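Local coordinates for protein 11R-lipoxygenase (Gersemia fruticosa, PDB 3VF1) that probably adds molecular oxygen to polyunsaturated fatty acids at a non-heme iron, as a calcium-dependent lipoxygenase that carries a PLAT domain, at residues A[264-269]-A[384-389]; A[378-383]-A[589-594]; A[594-599]-A[614-619]. All blocks are in the same frame, centred on the assembly; numbering follows the deposited sequence.

In the fold
From the N terminus, the chain leaves helix 254-263 into the loop 264-269, runs through a small antiparallel sheet, and returns in the long helix 369-410, where contact 1 closes this excursion against residues 384-389. Immediately before it on the same helix, residues 378-383 open contact 2, which closes far downstream at 589-594, after a mostly helical passage. The segments of these two contacts alternate along the chain, so they cross. Contact 3 follows contact 2 in series: it begins at Thr594, which both share, and closes a short loop onto 614-619. Contacts 1 and 2 thus bind the loops 264-269 and 589-594 to the long helix of the lipoxygenase domain, and contact 3 ties the latter's continuation to 614-619.

Contact 1. Residues A[264-269]-A[384-389]; sequences GSNPEV and TQYHQM
Tyr386 and His387, neighbours on one turn of helix 369-410, meet the loop 264-269, where Asn266 touches both. The CB of Asn266 lies 3.7 Å from CB of His387, and the two side chains slide past each other in opposite directions. Its amide then reaches Tyr386, ND2 standing 3.6 Å from CD1; the side chains cross at about a right angle, although amide and ring planes are only 18° apart. Asn266 CG sits anti to the backbone N (chi1 -178°), a setting that directs CG to the helix. Its OD1 bonds to Thr391 OG1, further along the same helix, and accepts a weak bond from Glu268 N, so the amide oxygen links the loop to the helix and only weakly to the loop's own backbone.

Over one face of the Tyr386 ring comes Val269, whose CG2 makes a CH-pi contact 3.9 Å from the ring centroid; a methyl of a beta-branched side chain can lie flat over the ring. At the phenolic end, a water joins Tyr386 OH, at 2.6 Å, to Glu268 OE1, at 2.8 Å; OE1 is also hydrogen-bonded to Thr391 OG1. The imidazole of His387 packs by its NE2 against Ser265 CB at 3.5 Å, while NE2 is hydrogen-bonded to Val578 O.

Around His387 the helix takes a wider pi-type turn. The side chain of His387 lies about 4 Å from that of the iron ligand His392 and about 9 Å from the iron, consistent with a second-shell position in the long, metal-bearing helix characteristic of the lipoxygenase catalytic domain.

Contact 2. Residues A[378-383]-A[589-594]; sequences WLRCAD and HPNSPT
The carbonyl oxygen of Asn591 accepts a hydrogen bond from Arg380 NE at 3.1 Å, fairly straight at 160° at the hydrogen. The oxygen lies at the edge of the guanidinium, near its plane, and the donor in turn lies in the carbonyl plane. Arg380 gets there by folding: bends at chi2 (-68°) and chi3 (-64°) bring NE back toward the loop. Its NH2 stands 3.3 Å from Ser592 OG. The cation also has a cation-pi partner in Phe261 of helix 254-263, and a long, purely electrostatic salt bridge to Asp383 OD2, one turn on, which lies well out of the guanidinium plane. An alanine in place of Arg380 would probably leave Asn591 O without this donor and Asp383 without its nearby positive charge, while a gap opened beside Phe261.

Within the lipoxygenase domain this joins the long helix 369-410, which bears the iron ligands His392 and His397, to a loop that follows, after the short helix 582-586, the helix carrying His575 and Asn579. Residues 589-591 form a 3-10 turn, closed by Ser592 N to His589 O. The side chain of Asn591 bonds through OD1 to Trp256 and through ND2 to Gln260 and Thr585, while its backbone oxygen faces the arginine.

Beside the polar pair the packing is compact and apolar. Pro593 puts CD 3.8 Å from Arg380 CB, and its CB 4.1 Å from Cys381 CB; a rigid ring and a small side chain let the backbones approach. Pro593 O receives a CA-H contact from Cys381 CA at 3.3 Å and is hydrogen-bonded with Thr384 OG1. A water bridges Asp383 OD2 and Ser592 OG, the latter also hydrogen-bonded to Thr384 OG1.

Contact 3. Residues A[594-599]-A[614-619]; sequences TLMRQP and ASLANK
The guanidinium of Arg597 lies against the segment 614-619: Ala614 O stands 3.2 Å above one face, which a water shares, and Asn618 CB 3.6 Å above the opposite face, all offset toward the rim. At the edge, in plane, sits Leu616 O, gripped side-on by two nitrogens, NE at 2.8 Å and NH2 at 2.9 Å; a second water, also in plane, links NH1 to Asn618 ND2. This is an arginine clasping the short connection between helix 609-615 and helix 619-632 of the lipoxygenase domain, where Asn618 stands at the N-cap of the second helix and its OD1 receives Gln621 N. NH2 bonds nearly along the C=O axis, whereas NE is tilted 31° from the carbonyl plane. The bend at chi3 (-66°) turns NE toward that oxygen. A salt bridge from NH2 to Asp225 gives the cation a second partner, which probably helps to fix its rotation.

The backbone joins in: Arg597 N bonds to Ser615 O at 2.8 Å, on a lone pair, and the neighbouring Met596 CA also approaches that oxygen. Apolar contacts flank the bonds: Leu595 CD1 rests 4.1 Å from the small Ala617 CB. Met596 and Leu616 lie side by side, pointing the same way, with CE of Met596 3.9 Å from CD2 of Leu616.

Contact 1. Residues A[264-269]-A[384-389]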
ATOM      1  N   GLY A 264      -5.464  -5.527 -14.684  1.00 26.68           N
ATOM      2  CA  GLY A 264      -4.459  -4.492 -14.828  1.00 27.23           C
ATOM      3  C   GLY A 264      -3.994  -4.015 -13.469  1.00 26.19           C
ATOM      4  O   GLY A 264      -3.589  -4.816 -12.631  1.00 30.53           O
ATOM      5  N   SER A 265      -4.065  -2.708 -13.244  1.00 26.05           N
ATOM      6  CA  SER A 265      -3.660  -2.130 -11.968  1.00 28.18           C
ATOM      7  C   SER A 265      -4.832  -1.503 -11.218  1.00 29.03           C
ATOM      8  O   SER A 265      -4.659  -0.983 -10.117  1.00 26.75           O
ATOM      9  CB  SER A 265      -2.571  -1.081 -12.189  1.00 25.66           C
ATOM     10  OG  SER A 265      -1.406  -1.671 -12.738  1.00 30.44           O
ATOM     11  N   ASN A 266      -6.022  -1.554 -11.812  1.00 27.48           N
ATOM     12  CA  ASN A 266      -7.192  -0.918 -11.218  1.00 27.12           C
ATOM     13  C   ASN A 266      -8.479  -1.696 -11.477  1.00 29.08           C
ATOM     14  O   ASN A 266      -9.224  -1.381 -12.406  1.00 31.60           O
ATOM     15  CB  ASN A 266      -7.336   0.505 -11.755  1.00 26.25           C
ATOM     16  CG  ASN A 266      -8.501   1.246 -11.134  1.00 28.88           C
ATOM     17  OD1 ASN A 266      -9.011   0.854 -10.083  1.00 31.51           O
ATOM     18  ND2 ASN A 266      -8.928   2.325 -11.777  1.00 27.19           N
ATOM     19  N   PRO A 267      -8.744  -2.721 -10.651  1.00 29.05           N
ATOM     20  CA  PRO A 267      -9.934  -3.568 -10.770  1.00 28.07           C
ATOM     21  C   PRO A 267     -11.070  -3.123  -9.850  1.00 30.22           C
ATOM     22  O   PRO A 267     -11.854  -3.963  -9.409  1.00 32.57           O
ATOM     23  CB  PRO A 267      -9.409  -4.930 -10.329  1.00 27.74           C
ATOM     24  CG  PRO A 267      -8.401  -4.592  -9.268  1.00 29.26           C
ATOM     25  CD  PRO A 267      -7.806  -3.247  -9.642  1.00 27.28           C
ATOM     26  N   GLU A 268     -11.165  -1.825  -9.575  1.00 30.76           N
ATOM     27  CA  GLU A 268     -12.113  -1.320  -8.585  1.00 30.58           C
ATOM     28  C   GLU A 268     -13.358  -0.662  -9.178  1.00 31.77           C
ATOM     29  O   GLU A 268     -14.261  -0.275  -8.438  1.00 37.28           O
ATOM     30  CB  GLU A 268     -11.419  -0.305  -7.674  1.00 32.24           C
ATOM     31  CG  GLU A 268     -10.460  -0.913  -6.667  1.00 38.12           C
ATOM     32  CD  GLU A 268     -10.040   0.083  -5.600  1.00 45.21           C
ATOM     33  OE1 GLU A 268     -10.070   1.304  -5.878  1.00 35.89           O
ATOM     34  OE2 GLU A 268      -9.692  -0.352  -4.480  1.00 42.92           O
ATOM     35  N   VAL A 269     -13.415  -0.532 -10.499  1.00 32.23           N
ATOM     36  CA  VAL A 269     -14.452   0.289 -11.121  1.00 30.65           C
ATOM     37  C   VAL A 269     -15.560  -0.514 -11.800  1.00 29.26           C
ATOM     38  O   VAL A 269     -16.741  -0.249 -11.583  1.00 34.60           O
ATOM     39  CB  VAL A 269     -13.843   1.265 -12.144  1.00 30.13           C
ATOM     40  CG1 VAL A 269     -14.925   2.159 -12.730  1.00 29.43           C
ATOM     41  CG2 VAL A 269     -12.758   2.105 -11.487  1.00 30.68           C
ATOM     42  N   THR A 384      -6.879   5.988 -15.566  1.00 23.34           N
ATOM     43  CA  THR A 384      -5.562   6.281 -15.011  1.00 25.26           C
ATOM     44  C   THR A 384      -5.663   7.323 -13.904  1.00 26.67           C
ATOM     45  O   THR A 384      -5.032   7.187 -12.857  1.00 27.97           O
ATOM     46  CB  THR A 384      -4.592   6.798 -16.090  1.00 25.41           C
ATOM     47  OG1 THR A 384      -4.375   5.775 -17.068  1.00 26.42           O
ATOM     48  CG2 THR A 384      -3.261   7.196 -15.466  1.00 26.54           C
ATOM     49  N   GLN A 385      -6.459   8.361 -14.141  1.00 25.05           N
ATOM     50  CA  GLN A 385      -6.668   9.400 -13.141  1.00 27.57           C
ATOM     51  C   GLN A 385      -7.193   8.744 -11.874  1.00 27.21           C
ATOM     52  O   GLN A 385      -6.709   9.003 -10.772  1.00 26.63           O
ATOM     53  CB  GLN A 385      -7.681  10.447 -13.622  1.00 27.30           C
ATOM     54  CG  GLN A 385      -7.500  10.934 -15.053  1.00 27.33           C
ATOM     55  CD  GLN A 385      -6.112  11.476 -15.323  1.00 29.92           C
ATOM     56  OE1 GLN A 385      -5.700  12.475 -14.735  1.00 32.38           O
ATOM     57  NE2 GLN A 385      -5.383  10.819 -16.221  1.00 25.81           N
ATOM     58  N   TYR A 386      -8.189   7.882 -12.051  1.00 25.00           N
ATOM     59  CA  TYR A 386      -8.826   7.184 -10.945  1.00 25.42           C
ATOM     60  C   TYR A 386      -7.825   6.292 -10.214  1.00 25.21           C
ATOM     61  O   TYR A 386      -7.755   6.304  -8.989  1.00 24.87           O
ATOM     62  CB  TYR A 386      -9.990   6.342 -11.472  1.00 25.70           C
ATOM     63  CG  TYR A 386     -10.905   5.796 -10.400  1.00 26.69           C
ATOM     64  CD1 TYR A 386     -10.506   4.746  -9.583  1.00 25.32           C
ATOM     65  CD2 TYR A 386     -12.178   6.321 -10.215  1.00 27.57           C
ATOM     66  CE1 TYR A 386     -11.344   4.241  -8.606  1.00 24.50           C
ATOM     67  CE2 TYR A 386     -13.023   5.823  -9.242  1.00 27.43           C
ATOM     68  CZ  TYR A 386     -12.601   4.783  -8.441  1.00 27.70           C
ATOM     69  OH  TYR A 386     -13.439   4.285  -7.471  1.00 27.23           O
ATOM     70  N   HIS A 387      -7.046   5.526 -10.971  1.00 24.64           N
ATOM     71  CA  HIS A 387      -6.122   4.568 -10.374  1.00 26.14           C
ATOM     72  C   HIS A 387      -5.042   5.240  -9.533  1.00 24.75           C
ATOM     73  O   HIS A 387      -4.787   4.835  -8.402  1.00 27.26           O
ATOM     74  CB  HIS A 387      -5.451   3.716 -11.448  1.00 25.12           C
ATOM     75  CG  HIS A 387      -4.268   2.949 -10.946  1.00 26.06           C
ATOM     76  ND1 HIS A 387      -2.972   3.287 -11.269  1.00 28.63           N
ATOM     77  CD2 HIS A 387      -4.184   1.875 -10.128  1.00 29.50           C
ATOM     78  CE1 HIS A 387      -2.141   2.446 -10.681  1.00 28.08           C
ATOM     79  NE2 HIS A 387      -2.850   1.580  -9.982  1.00 29.44           N
ATOM     80  N   GLN A 388      -4.405   6.262 -10.092  1.00 24.40           N
ATOM     81  CA  GLN A 388      -3.280   6.909  -9.429  1.00 26.13           C
ATOM     82  C   GLN A 388      -3.689   7.596  -8.130  1.00 28.40           C
ATOM     83  O   GLN A 388      -3.051   7.408  -7.097  1.00 32.55           O
ATOM     84  CB  GLN A 388      -2.629   7.930 -10.363  1.00 25.97           C
ATOM     85  CG  GLN A 388      -1.882   7.313 -11.531  1.00 30.89           C
ATOM     86  CD  GLN A 388      -0.691   6.481 -11.086  1.00 37.12           C
ATOM     87  OE1 GLN A 388      -0.138   6.693 -10.006  1.00 38.26           O
ATOM     88  NE2 GLN A 388      -0.294   5.526 -11.917  1.00 35.55           N
ATOM     89  N   MET A 389      -4.754   8.387  -8.184  1.00 27.55           N
ATOM     90  CA  MET A 389      -5.136   9.218  -7.049  1.00 26.90           C
ATOM     91  C   MET A 389      -6.039   8.500  -6.048  1.00 27.23           C
ATOM     92  O   MET A 389      -5.879   8.663  -4.839  1.00 31.83           O
ATOM     93  CB  MET A 389      -5.823  10.494  -7.540  1.00 27.02           C
ATOM     94  CG  MET A 389      -4.993  11.301  -8.526  1.00 27.72           C
ATOM     95  SD  MET A 389      -3.276  11.497  -7.996  1.00 33.41           S
ATOM     96  CE  MET A 389      -3.492  12.189  -6.359  1.00 26.84           C
TER
HETATM   97  O   HOH W   1     -12.556   2.644  -5.716  1.00 30.39           O

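Contact 2. Residues A[378-383]-A[589-594]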
ATOM      1  N   TRP A 378      -9.325   7.370 -24.553  1.00 25.98           N
ATOM      2  CA  TRP A 378      -9.890   8.362 -23.641  1.00 24.27           C
ATOM      3  C   TRP A 378     -10.548   7.713 -22.427  1.00 23.93           C
ATOM      4  O   TRP A 378     -10.595   8.306 -21.351  1.00 24.62           O
ATOM      5  CB  TRP A 378     -10.893   9.254 -24.373  1.00 24.99           C
ATOM      6  CG  TRP A 378     -10.241  10.360 -25.158  1.00 28.78           C
ATOM      7  CD1 TRP A 378      -9.916  10.348 -26.484  1.00 29.07           C
ATOM      8  CD2 TRP A 378      -9.832  11.639 -24.656  1.00 29.51           C
ATOM      9  NE1 TRP A 378      -9.333  11.540 -26.838  1.00 30.48           N
ATOM     10  CE2 TRP A 378      -9.269  12.349 -25.736  1.00 30.65           C
ATOM     11  CE3 TRP A 378      -9.888  12.251 -23.402  1.00 31.50           C
ATOM     12  CZ2 TRP A 378      -8.765  13.640 -25.596  1.00 30.11           C
ATOM     13  CZ3 TRP A 378      -9.387  13.534 -23.266  1.00 31.66           C
ATOM     14  CH2 TRP A 378      -8.836  14.214 -24.357  1.00 30.67           C
ATOM     15  N   LEU A 379     -11.050   6.495 -22.598  1.00 25.92           N
ATOM     16  CA  LEU A 379     -11.637   5.753 -21.486  1.00 25.29           C
ATOM     17  C   LEU A 379     -10.546   5.312 -20.512  1.00 24.95           C
ATOM     18  O   LEU A 379     -10.713   5.402 -19.297  1.00 27.68           O
ATOM     19  CB  LEU A 379     -12.408   4.534 -22.001  1.00 25.80           C
ATOM     20  CG  LEU A 379     -13.116   3.688 -20.942  1.00 25.50           C
ATOM     21  CD1 LEU A 379     -14.194   4.490 -20.229  1.00 24.18           C
ATOM     22  CD2 LEU A 379     -13.710   2.437 -21.573  1.00 25.20           C
ATOM     23  N   ARG A 380      -9.429   4.840 -21.054  1.00 22.95           N
ATOM     24  CA  ARG A 380      -8.300   4.411 -20.236  1.00 25.18           C
ATOM     25  C   ARG A 380      -7.656   5.591 -19.517  1.00 25.07           C
ATOM     26  O   ARG A 380      -7.207   5.465 -18.379  1.00 26.24           O
ATOM     27  CB  ARG A 380      -7.256   3.704 -21.101  1.00 27.20           C
ATOM     28  CG  ARG A 380      -7.728   2.383 -21.677  1.00 32.57           C
ATOM     29  CD  ARG A 380      -7.917   1.344 -20.585  1.00 31.88           C
ATOM     30  NE  ARG A 380      -6.660   1.013 -19.918  1.00 35.87           N
ATOM     31  CZ  ARG A 380      -6.571   0.384 -18.750  1.00 36.95           C
ATOM     32  NH1 ARG A 380      -7.666   0.017 -18.096  1.00 34.76           N
ATOM     33  NH2 ARG A 380      -5.380   0.128 -18.228  1.00 36.98           N
ATOM     34  N   CYS A 381      -7.608   6.738 -20.183  1.00 22.85           N
ATOM     35  CA  CYS A 381      -7.017   7.929 -19.590  1.00 25.59           C
ATOM     36  C   CYS A 381      -7.774   8.311 -18.324  1.00 26.31           C
ATOM     37  O   CYS A 381      -7.168   8.642 -17.305  1.00 23.53           O
ATOM     38  CB  CYS A 381      -7.023   9.091 -20.584  1.00 26.27           C
ATOM     39  SG  CYS A 381      -6.029  10.511 -20.049  1.00 31.57           S
ATOM     40  N   ALA A 382      -9.099   8.259 -18.395  1.00 26.64           N
ATOM     41  CA  ALA A 382      -9.935   8.531 -17.236  1.00 24.86           C
ATOM     42  C   ALA A 382      -9.614   7.544 -16.118  1.00 25.71           C
ATOM     43  O   ALA A 382      -9.508   7.923 -14.948  1.00 28.29           O
ATOM     44  CB  ALA A 382     -11.404   8.443 -17.611  1.00 21.78           C
ATOM     45  N   ASP A 383      -9.456   6.276 -16.485  1.00 23.97           N
ATOM     46  CA  ASP A 383      -9.183   5.225 -15.512  1.00 25.23           C
ATOM     47  C   ASP A 383      -7.841   5.452 -14.824  1.00 23.88           C
ATOM     48  O   ASP A 383      -7.685   5.148 -13.643  1.00 27.51           O
ATOM     49  CB  ASP A 383      -9.201   3.853 -16.191  1.00 23.95           C
ATOM     50  CG  ASP A 383      -9.022   2.713 -15.205  1.00 29.94           C
ATOM     51  OD1 ASP A 383     -10.018   2.316 -14.563  1.00 26.26           O
ATOM     52  OD2 ASP A 383      -7.883   2.215 -15.075  1.00 34.71           O
ATOM     53  N   HIS A 589       2.877   3.328 -22.917  1.00 30.10           N
ATOM     54  CA  HIS A 589       1.970   4.425 -22.582  1.00 31.45           C
ATOM     55  C   HIS A 589       0.561   4.294 -23.174  1.00 31.05           C
ATOM     56  O   HIS A 589      -0.426   4.544 -22.481  1.00 31.70           O
ATOM     57  CB  HIS A 589       2.583   5.764 -23.003  1.00 27.50           C
ATOM     58  CG  HIS A 589       1.886   6.954 -22.423  1.00 31.56           C
ATOM     59  ND1 HIS A 589       2.354   7.622 -21.311  1.00 34.53           N
ATOM     60  CD2 HIS A 589       0.751   7.591 -22.793  1.00 32.39           C
ATOM     61  CE1 HIS A 589       1.542   8.624 -21.027  1.00 32.18           C
ATOM     62  NE2 HIS A 589       0.560   8.626 -21.910  1.00 34.17           N
ATOM     63  N   PRO A 590       0.460   3.917 -24.456  1.00 29.63           N
ATOM     64  CA  PRO A 590      -0.861   3.830 -25.094  1.00 28.85           C
ATOM     65  C   PRO A 590      -1.822   2.859 -24.408  1.00 28.11           C
ATOM     66  O   PRO A 590      -3.033   2.983 -24.582  1.00 28.55           O
ATOM     67  CB  PRO A 590      -0.535   3.339 -26.507  1.00 26.61           C
ATOM     68  CG  PRO A 590       0.864   3.790 -26.747  1.00 29.84           C
ATOM     69  CD  PRO A 590       1.549   3.673 -25.418  1.00 31.86           C
ATOM     70  N   ASN A 591      -1.294   1.907 -23.646  1.00 28.48           N
ATOM     71  CA  ASN A 591      -2.143   0.943 -22.951  1.00 28.51           C
ATOM     72  C   ASN A 591      -2.933   1.600 -21.823  1.00 32.18           C
ATOM     73  O   ASN A 591      -3.983   1.100 -21.418  1.00 34.04           O
ATOM     74  CB  ASN A 591      -1.303  -0.214 -22.404  1.00 28.85           C
ATOM     75  CG  ASN A 591      -2.147  -1.278 -21.725  1.00 30.12           C
ATOM     76  OD1 ASN A 591      -2.873  -2.022 -22.386  1.00 28.20           O
ATOM     77  ND2 ASN A 591      -2.049  -1.361 -20.403  1.00 31.97           N
ATOM     78  N   SER A 592      -2.425   2.722 -21.324  1.00 29.43           N
ATOM     79  CA  SER A 592      -3.094   3.456 -20.258  1.00 30.17           C
ATOM     80  C   SER A 592      -2.554   4.883 -20.181  1.00 31.48           C
ATOM     81  O   SER A 592      -1.710   5.190 -19.338  1.00 30.21           O
ATOM     82  CB  SER A 592      -2.896   2.742 -18.921  1.00 31.79           C
ATOM     83  OG  SER A 592      -3.895   3.118 -17.987  1.00 34.61           O
ATOM     84  N   PRO A 593      -3.043   5.762 -21.070  1.00 30.13           N
ATOM     85  CA  PRO A 593      -2.590   7.156 -21.153  1.00 28.40           C
ATOM     86  C   PRO A 593      -2.762   7.904 -19.834  1.00 30.11           C
ATOM     87  O   PRO A 593      -3.765   7.712 -19.147  1.00 29.87           O
ATOM     88  CB  PRO A 593      -3.501   7.760 -22.227  1.00 26.11           C
ATOM     89  CG  PRO A 593      -3.989   6.601 -23.022  1.00 27.28           C
ATOM     90  CD  PRO A 593      -4.085   5.459 -22.066  1.00 29.12           C
ATOM     91  N   THR A 594      -1.795   8.749 -19.493  1.00 26.55           N
ATOM     92  CA  THR A 594      -1.847   9.515 -18.253  1.00 28.44           C
ATOM     93  C   THR A 594      -2.441  10.898 -18.481  1.00 28.16           C
ATOM     94  O   THR A 594      -3.035  11.482 -17.576  1.00 31.23           O
ATOM     95  CB  THR A 594      -0.448   9.671 -17.627  1.00 30.09           C
ATOM     96  OG1 THR A 594       0.427  10.338 -18.547  1.00 30.74           O
ATOM     97  CG2 THR A 594       0.133   8.310 -17.277  1.00 29.83           C
TER
HETATM   98  O   HOH W   2      -5.010   2.459 -15.094  1.00 28.58           O

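Contact 3. Residues A[594-599]-A[614-619]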
ATOM      1  N   THR A 594      -1.795   8.749 -19.493  1.00 26.55           N
ATOM      2  CA  THR A 594      -1.847   9.515 -18.253  1.00 28.44           C
ATOM      3  C   THR A 594      -2.441  10.898 -18.481  1.00 28.16           C
ATOM      4  O   THR A 594      -3.035  11.482 -17.576  1.00 31.23           O
ATOM      5  CB  THR A 594      -0.448   9.671 -17.627  1.00 30.09           C
ATOM      6  OG1 THR A 594       0.427  10.338 -18.547  1.00 30.74           O
ATOM      7  CG2 THR A 594       0.133   8.310 -17.277  1.00 29.83           C
ATOM      8  N   LEU A 595      -2.276  11.422 -19.690  1.00 31.54           N
ATOM      9  CA  LEU A 595      -2.830  12.726 -20.030  1.00 32.08           C
ATOM     10  C   LEU A 595      -3.172  12.819 -21.512  1.00 31.29           C
ATOM     11  O   LEU A 595      -2.739  11.990 -22.313  1.00 30.23           O
ATOM     12  CB  LEU A 595      -1.847  13.838 -19.652  1.00 30.88           C
ATOM     13  CG  LEU A 595      -0.490  13.844 -20.365  1.00 35.31           C
ATOM     14  CD1 LEU A 595      -0.589  14.423 -21.770  1.00 32.37           C
ATOM     15  CD2 LEU A 595       0.536  14.621 -19.552  1.00 33.98           C
ATOM     16  N   MET A 596      -3.961  13.829 -21.861  1.00 29.52           N
ATOM     17  CA  MET A 596      -4.241  14.151 -23.252  1.00 28.81           C
ATOM     18  C   MET A 596      -3.935  15.626 -23.478  1.00 30.82           C
ATOM     19  O   MET A 596      -4.299  16.473 -22.665  1.00 28.73           O
ATOM     20  CB  MET A 596      -5.701  13.853 -23.594  1.00 30.96           C
ATOM     21  CG  MET A 596      -6.041  12.370 -23.651  1.00 31.02           C
ATOM     22  SD  MET A 596      -5.178  11.499 -24.971  1.00 38.47           S
ATOM     23  CE  MET A 596      -5.996   9.908 -24.926  1.00 32.48           C
ATOM     24  N   ARG A 597      -3.259  15.930 -24.582  1.00 31.20           N
ATOM     25  CA  ARG A 597      -2.831  17.294 -24.865  1.00 30.77           C
ATOM     26  C   ARG A 597      -3.818  18.029 -25.764  1.00 32.10           C
ATOM     27  O   ARG A 597      -3.680  19.228 -25.999  1.00 37.11           O
ATOM     28  CB  ARG A 597      -1.454  17.287 -25.520  1.00 28.19           C
ATOM     29  CG  ARG A 597      -0.336  16.841 -24.601  1.00 30.80           C
ATOM     30  CD  ARG A 597       0.991  16.881 -25.328  1.00 33.47           C
ATOM     31  NE  ARG A 597       1.037  15.897 -26.405  1.00 35.31           N
ATOM     32  CZ  ARG A 597       1.680  16.063 -27.557  1.00 34.22           C
ATOM     33  NH1 ARG A 597       2.345  17.184 -27.808  1.00 34.13           N
ATOM     34  NH2 ARG A 597       1.657  15.100 -28.467  1.00 36.80           N
ATOM     35  N   GLN A 598      -4.806  17.302 -26.272  1.00 30.62           N
ATOM     36  CA  GLN A 598      -5.842  17.897 -27.102  1.00 31.52           C
ATOM     37  C   GLN A 598      -7.205  17.481 -26.580  1.00 31.31           C
ATOM     38  O   GLN A 598      -7.343  16.415 -25.985  1.00 33.41           O
ATOM     39  CB  GLN A 598      -5.695  17.442 -28.551  1.00 33.63           C
ATOM     40  CG  GLN A 598      -4.388  17.849 -29.207  1.00 33.04           C
ATOM     41  CD  GLN A 598      -4.313  19.339 -29.466  1.00 38.12           C
ATOM     42  OE1 GLN A 598      -5.328  20.035 -29.452  1.00 43.73           O
ATOM     43  NE2 GLN A 598      -3.106  19.839 -29.699  1.00 36.43           N
ATOM     44  N   PRO A 599      -8.222  18.325 -26.793  1.00 31.61           N
ATOM     45  CA  PRO A 599      -9.575  17.933 -26.395  1.00 30.16           C
ATOM     46  C   PRO A 599     -10.053  16.743 -27.215  1.00 30.16           C
ATOM     47  O   PRO A 599      -9.507  16.486 -28.286  1.00 32.72           O
ATOM     48  CB  PRO A 599     -10.411  19.180 -26.703  1.00 35.72           C
ATOM     49  CG  PRO A 599      -9.623  19.937 -27.721  1.00 32.59           C
ATOM     50  CD  PRO A 599      -8.184  19.658 -27.420  1.00 33.10           C
ATOM     51  N   ALA A 614      -1.089  13.341 -31.580  1.00 33.24           N
ATOM     52  CA  ALA A 614      -1.127  14.728 -31.128  1.00 32.13           C
ATOM     53  C   ALA A 614      -1.828  14.851 -29.778  1.00 34.29           C
ATOM     54  O   ALA A 614      -1.605  15.814 -29.041  1.00 31.27           O
ATOM     55  CB  ALA A 614      -1.813  15.604 -32.164  1.00 30.13           C
ATOM     56  N   SER A 615      -2.677  13.877 -29.461  1.00 33.30           N
ATOM     57  CA  SER A 615      -3.373  13.855 -28.179  1.00 34.34           C
ATOM     58  C   SER A 615      -2.517  13.199 -27.103  1.00 33.03           C
ATOM     59  O   SER A 615      -2.435  13.690 -25.978  1.00 32.40           O
ATOM     60  CB  SER A 615      -4.705  13.116 -28.302  1.00 35.84           C
ATOM     61  OG  SER A 615      -5.676  13.921 -28.944  1.00 41.43           O
ATOM     62  N   LEU A 616      -1.881  12.087 -27.453  1.00 29.78           N
ATOM     63  CA  LEU A 616      -1.072  11.345 -26.496  1.00 31.03           C
ATOM     64  C   LEU A 616       0.106  12.182 -26.008  1.00 31.28           C
ATOM     65  O   LEU A 616       0.515  13.143 -26.658  1.00 30.07           O
ATOM     66  CB  LEU A 616      -0.574  10.036 -27.115  1.00 27.06           C
ATOM     67  CG  LEU A 616      -1.663   9.028 -27.490  1.00 25.52           C
ATOM     68  CD1 LEU A 616      -1.048   7.765 -28.074  1.00 30.55           C
ATOM     69  CD2 LEU A 616      -2.536   8.695 -26.289  1.00 28.41           C
ATOM     70  N   ALA A 617       0.637  11.805 -24.850  1.00 30.71           N
ATOM     71  CA  ALA A 617       1.739  12.526 -24.226  1.00 32.28           C
ATOM     72  C   ALA A 617       2.886  12.744 -25.206  1.00 31.63           C
ATOM     73  O   ALA A 617       3.124  11.922 -26.090  1.00 27.28           O
ATOM     74  CB  ALA A 617       2.232  11.761 -23.007  1.00 30.68           C
ATOM     75  N   ASN A 618       3.589  13.859 -25.050  1.00 33.02           N
ATOM     76  CA  ASN A 618       4.776  14.121 -25.851  1.00 33.27           C
ATOM     77  C   ASN A 618       5.956  13.338 -25.287  1.00 30.81           C
ATOM     78  O   ASN A 618       5.802  12.580 -24.334  1.00 33.12           O
ATOM     79  CB  ASN A 618       5.079  15.624 -25.909  1.00 34.51           C
ATOM     80  CG  ASN A 618       5.371  16.220 -24.546  1.00 34.63           C
ATOM     81  OD1 ASN A 618       6.004  15.591 -23.701  1.00 34.11           O
ATOM     82  ND2 ASN A 618       4.910  17.444 -24.328  1.00 34.36           N
ATOM     83  N   LYS A 619       7.134  13.515 -25.875  1.00 32.51           N
ATOM     84  CA  LYS A 619       8.289  12.705 -25.507  1.00 34.92           C
ATOM     85  C   LYS A 619       8.730  12.929 -24.060  1.00 33.30           C
ATOM     86  O   LYS A 619       8.911  11.970 -23.312  1.00 33.64           O
ATOM     87  CB  LYS A 619       9.447  12.958 -26.476  1.00 35.15           C
ATOM     88  CG  LYS A 619       9.115  12.571 -27.910  1.00 35.03           C
ATOM     89  CD  LYS A 619      10.358  12.420 -28.767  1.00 37.55           C
ATOM     90  CE  LYS A 619       9.999  11.979 -30.177  1.00 37.51           C
ATOM     91  NZ  LYS A 619      11.208  11.749 -31.015  1.00 41.36           N
TER
HETATM   92  O   HOH W   3      -1.281  10.266 -23.192  1.00 28.00           O
HETATM   93  O   HOH W   4       3.154  19.174 -26.438  1.00 34.05           O
HETATM   94  O   HOH W   5      -0.632  18.812 -29.074  1.00 32.42           O
HETATM   95  O   HOH W   6      -8.465  13.839 -29.518  1.00 38.17           O